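Ferredoxin (Nitrosospira multiformis, PDB 3LMF) is of unknown function but, as a four-helix-bundle member of the Csp copper-storage family, probably binds copper(I) ions through cysteines in its core. Local coordinates at residues R23-M28 / M50-I55; E54-S59 / G75-I80. One frame throughout, in Å; residues are numbered along the deposited sequence.

Contact 1 (R23-M28 / M50-I55); sequences RTCLRM and MNCAEI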
# COMPACT_ATOMS: atom_id res chain seq x y z
N ARG A 23 -3.05 12.09 1.74
CA ARG A 23 -4.03 12.40 0.71
C ARG A 23 -3.61 13.59 -0.14
O ARG A 23 -3.71 13.55 -1.37
CB ARG A 23 -5.40 12.65 1.35
CG ARG A 23 -6.04 11.37 1.86
CD ARG A 23 -7.31 11.63 2.62
NE ARG A 23 -8.23 12.46 1.86
CZ ARG A 23 -9.50 12.65 2.19
NH1 ARG A 23 -10.27 13.44 1.44
NH2 ARG A 23 -10.02 12.04 3.25
N THR A 24 -3.14 14.64 0.51
CA THR A 24 -2.70 15.86 -0.16
C THR A 24 -1.50 15.61 -1.07
O THR A 24 -1.49 16.06 -2.21
CB THR A 24 -2.33 16.95 0.88
OG1 THR A 24 -3.48 17.23 1.69
CG2 THR A 24 -1.87 18.24 0.20
N CYS A 25 -0.48 14.91 -0.60
CA CYS A 25 0.67 14.68 -1.45
C CYS A 25 0.33 13.85 -2.69
O CYS A 25 0.74 14.21 -3.79
CB CYS A 25 1.81 14.04 -0.64
SG CYS A 25 2.53 15.22 0.57
N LEU A 26 -0.43 12.77 -2.51
CA LEU A 26 -0.81 11.93 -3.64
C LEU A 26 -1.66 12.71 -4.65
O LEU A 26 -1.40 12.68 -5.85
CB LEU A 26 -1.62 10.71 -3.16
CG LEU A 26 -1.39 9.36 -3.85
CD1 LEU A 26 -2.63 8.47 -3.64
CD2 LEU A 26 -1.13 9.54 -5.34
N ARG A 27 -2.68 13.40 -4.14
CA ARG A 27 -3.58 14.17 -4.99
C ARG A 27 -2.87 15.24 -5.82
O ARG A 27 -3.01 15.29 -7.04
CB ARG A 27 -4.67 14.83 -4.14
CG ARG A 27 -5.59 15.77 -4.92
CD ARG A 27 -6.78 16.21 -4.08
NE ARG A 27 -6.39 16.94 -2.87
CZ ARG A 27 -5.94 18.19 -2.87
NH1 ARG A 27 -5.81 18.86 -4.01
NH2 ARG A 27 -5.62 18.78 -1.72
N MSE A 28 -2.10 16.08 -5.15
CA MSE A 28 -1.40 17.15 -5.85
C MSE A 28 -0.36 16.66 -6.84
O MSE A 28 -0.24 17.21 -7.94
CB MSE A 28 -0.78 18.09 -4.83
CG MSE A 28 -1.82 18.58 -3.85
SE MSE A 28 -1.51 20.37 -3.27
CE MSE A 28 -2.39 21.28 -4.74
N MSE A 50 5.76 11.42 -4.06
CA MSE A 50 5.23 10.06 -3.93
C MSE A 50 5.79 9.35 -2.70
O MSE A 50 5.08 8.59 -2.04
CB MSE A 50 5.53 9.25 -5.20
CG MSE A 50 4.82 9.75 -6.45
SE MSE A 50 2.89 9.89 -6.21
CE MSE A 50 2.51 8.01 -5.93
N ASN A 51 7.07 9.59 -2.41
CA ASN A 51 7.71 8.98 -1.25
C ASN A 51 7.00 9.46 0.00
O ASN A 51 6.67 8.68 0.89
CB ASN A 51 9.19 9.40 -1.16
CG ASN A 51 10.06 8.69 -2.18
OD1 ASN A 51 11.23 9.02 -2.35
ND2 ASN A 51 9.49 7.71 -2.86
N CYS A 52 6.76 10.77 0.06
CA CYS A 52 6.08 11.36 1.20
C CYS A 52 4.70 10.75 1.38
O CYS A 52 4.32 10.40 2.50
CB CYS A 52 5.97 12.88 1.03
SG CYS A 52 5.30 13.74 2.47
N ALA A 53 3.94 10.60 0.30
CA ALA A 53 2.61 10.00 0.41
C ALA A 53 2.70 8.57 0.93
O ALA A 53 1.90 8.14 1.76
CB ALA A 53 1.90 10.03 -0.95
N GLU A 54 3.70 7.84 0.43
CA GLU A 54 3.95 6.46 0.82
C GLU A 54 4.27 6.34 2.31
O GLU A 54 3.59 5.62 3.04
CB GLU A 54 5.13 5.90 0.02
CG GLU A 54 5.46 4.44 0.27
CD GLU A 54 4.42 3.51 -0.31
OE1 GLU A 54 4.63 2.28 -0.26
OE2 GLU A 54 3.39 4.01 -0.82
N ILE A 55 5.31 7.04 2.77
CA ILE A 55 5.70 6.98 4.17
C ILE A 55 4.56 7.43 5.09
O ILE A 55 4.34 6.81 6.13
CB ILE A 55 6.99 7.82 4.45
CG1 ILE A 55 7.56 7.46 5.83
CG2 ILE A 55 6.67 9.30 4.45
CD1 ILE A 55 7.89 5.98 6.02

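Contact 2 (E54-S59 / G75-I80); sequences EICQTS and GVCAEI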
# COMPACT_ATOMS: atom_id res chain seq x y z
N GLU A 54 3.70 7.84 0.43
CA GLU A 54 3.95 6.46 0.82
C GLU A 54 4.27 6.34 2.31
O GLU A 54 3.59 5.62 3.04
CB GLU A 54 5.13 5.90 0.02
CG GLU A 54 5.46 4.44 0.27
CD GLU A 54 4.42 3.51 -0.31
OE1 GLU A 54 4.63 2.28 -0.26
OE2 GLU A 54 3.39 4.01 -0.82
N ILE A 55 5.31 7.04 2.77
CA ILE A 55 5.70 6.98 4.17
C ILE A 55 4.56 7.43 5.09
O ILE A 55 4.34 6.81 6.13
CB ILE A 55 6.99 7.82 4.45
CG1 ILE A 55 7.56 7.46 5.83
CG2 ILE A 55 6.67 9.30 4.45
CD1 ILE A 55 7.89 5.98 6.02
N CYS A 56 3.81 8.47 4.72
CA CYS A 56 2.71 8.91 5.58
C CYS A 56 1.65 7.82 5.69
O CYS A 56 1.09 7.59 6.76
CB CYS A 56 2.07 10.20 5.04
SG CYS A 56 3.11 11.66 5.24
N GLN A 57 1.39 7.14 4.58
CA GLN A 57 0.40 6.06 4.56
C GLN A 57 0.87 4.90 5.43
O GLN A 57 0.07 4.23 6.07
CB GLN A 57 0.19 5.59 3.12
CG GLN A 57 -1.03 4.71 2.92
CD GLN A 57 -1.38 4.55 1.44
OE1 GLN A 57 -2.32 3.83 1.10
NE2 GLN A 57 -0.64 5.23 0.57
N THR A 58 2.18 4.68 5.46
CA THR A 58 2.75 3.61 6.26
C THR A 58 2.62 3.96 7.75
O THR A 58 2.19 3.14 8.56
CB THR A 58 4.24 3.37 5.88
OG1 THR A 58 4.30 2.96 4.51
CG2 THR A 58 4.88 2.31 6.76
N SER A 59 2.97 5.19 8.09
CA SER A 59 2.86 5.66 9.48
C SER A 59 1.41 5.54 9.93
O SER A 59 1.12 5.06 11.02
CB SER A 59 3.32 7.11 9.57
OG SER A 59 4.71 7.20 9.26
N GLY A 75 9.38 8.81 13.02
CA GLY A 75 10.60 9.59 12.98
C GLY A 75 11.11 9.74 11.55
O GLY A 75 11.59 10.80 11.14
N VAL A 76 11.01 8.66 10.79
CA VAL A 76 11.46 8.66 9.41
C VAL A 76 10.47 9.48 8.58
O VAL A 76 10.87 10.23 7.69
CB VAL A 76 11.54 7.23 8.86
CG1 VAL A 76 11.81 7.26 7.37
CG2 VAL A 76 12.65 6.48 9.58
N CYS A 77 9.19 9.34 8.90
CA CYS A 77 8.16 10.07 8.18
C CYS A 77 8.35 11.58 8.34
O CYS A 77 8.17 12.33 7.39
CB CYS A 77 6.77 9.65 8.68
SG CYS A 77 5.37 10.32 7.74
N ALA A 78 8.71 12.03 9.54
CA ALA A 78 8.91 13.47 9.78
C ALA A 78 10.03 14.01 8.90
O ALA A 78 9.93 15.11 8.36
CB ALA A 78 9.23 13.72 11.24
N GLU A 79 11.10 13.24 8.76
CA GLU A 79 12.24 13.65 7.96
C GLU A 79 11.84 13.83 6.49
O GLU A 79 12.20 14.83 5.87
CB GLU A 79 13.35 12.61 8.09
CG GLU A 79 14.72 13.11 7.71
CD GLU A 79 15.81 12.11 8.06
OE1 GLU A 79 15.84 11.65 9.22
OE2 GLU A 79 16.62 11.78 7.17
N ILE A 80 11.09 12.88 5.95
CA ILE A 80 10.65 12.94 4.56
C ILE A 80 9.65 14.07 4.34
O ILE A 80 9.66 14.72 3.30
CB ILE A 80 10.03 11.59 4.13
CG1 ILE A 80 11.10 10.50 4.22
CG2 ILE A 80 9.47 11.68 2.72
CD1 ILE A 80 10.57 9.09 4.10

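Contact 1 (R23-M28 / M50-I55)
Cys25 and Cys52 bring their thiols together at 3.7 Å between the two SG atoms, a separation of van der Waals packing and much too long for a disulfide. The two reach this meeting by different torsions: SG of Cys25 lies anti to its carbonyl carbon (chi1 -69°), whereas SG of Cys52 lies anti to its backbone N (chi1 -174°). Beside the sulfur pair sits Ala53, whose lone methyl group allows the backbones to come close. Its CB is 4.0 Å from CB of Cys25 and 3.9 Å from the backbone N of Leu26, resting against two consecutive residues of the facing helix. The spacing is consistent with this small residue: the CA atoms of Cys25 and Ala53 are 5.4 Å apart, and the local axes of 23-28 and 50-55 approach to 8.1 Å while running broadly antiparallel, at 147°.

The other flank is the more open one: it is filled by one long, partly exposed side chain rather than by closely approached backbones. Selenomethionine Met50 has its CB directed away from the facing helix; bends at chi2 and chi3 bring the end of the chain back, so that CE comes to 4.0 Å from CD2 of Leu26. SE meets the same methyl at 4.1 Å, with the two side chains crossing at a slant. Other subunits adjoin this flank, Leu26 packing on Asn61 of the second subunit and Met50 on Met50 of the fourth.

No hydrogen bond joins the segments; the contact is apolar throughout. It pairs helix 8-36 with helix 43-64, while helix 95-112 adds Cys97 and Cys101 against Cys25, and helix 70-90 brings Cys81 and Cys84 to Cys52, so the thiol pair faces the cysteine-lined interior of the bundle.

Contact 2 (E54-S59 / G75-I80)
Ile55 spreads its side chain over Cys77 and Ile80 of the facing helix, and each of its carbons has a partner. CB meets CD1 of Ile80 at 3.8 Å, where the two isoleucines cross one another. From CB the branch CG2 reaches SG of Cys77 at 3.7 Å and also touches Ile80. The other branch, CG1, is anti to the backbone N (chi1 -166°) and packs directly on the opposing main chain, 3.6 Å from CA of Cys77. At the tip, CD1 finds CG1 of Val76 at a more relaxed 4.3 Å.

Cys77 is thus covered by Ile55, and its thiol extends past that residue to SG of Cys56 at 3.6 Å, a nonbonded sulfur pair. Ser59 comes against the same cysteine, its OG 3.3 Å from CB of Cys77. That hydroxyl is buried but has a partner: it donates to the carbonyl O of Ile55 one turn earlier at 3.2 Å, from 39° above the carbonyl plane, and the same oxygen also accepts from Ser59 N. An alanine in place of Ser59 would probably leave the carbonyl with its backbone bond alone within the helix and open a small gap beside CB and SG of Cys77.

The local axes, 9.2 Å apart at 153°, join helices 43-64 and 70-90 as antiparallel neighbours in sequence. Around the thiols, Cys81 and Cys104 touch Cys56, and Cys108 touches Cys77, while Val76 and Ile80 also meet the third subunit. Cysteines brought inward from successive helix turns are the hallmark of the four-helix bundles of the Csp family, whose copper-storing members hold copper(I) on such thiols; the same role is likely but unproven here.

Both contacts are buried, and both depend on helix 43-64, which turns one flank to helix 8-36 in contact 1 and another to helix 70-90 in contact 2. Each combines a cysteine pair with aliphatic packing, but the closer axes of contact 1 go with an alanine at the interface, and the wider spacing of contact 2 with a branched isoleucine, which probably explains much of the difference. Their chemistry differs too: contact 2 includes an internally bonded serine hydroxyl beside its thiols, whereas contact 1 is apolar and ends in a partly exposed selenomethionine. The two are continuous, because CG2 of Ile80 packs on CA of Cys52 at 3.7 Å, and both border the third subunit.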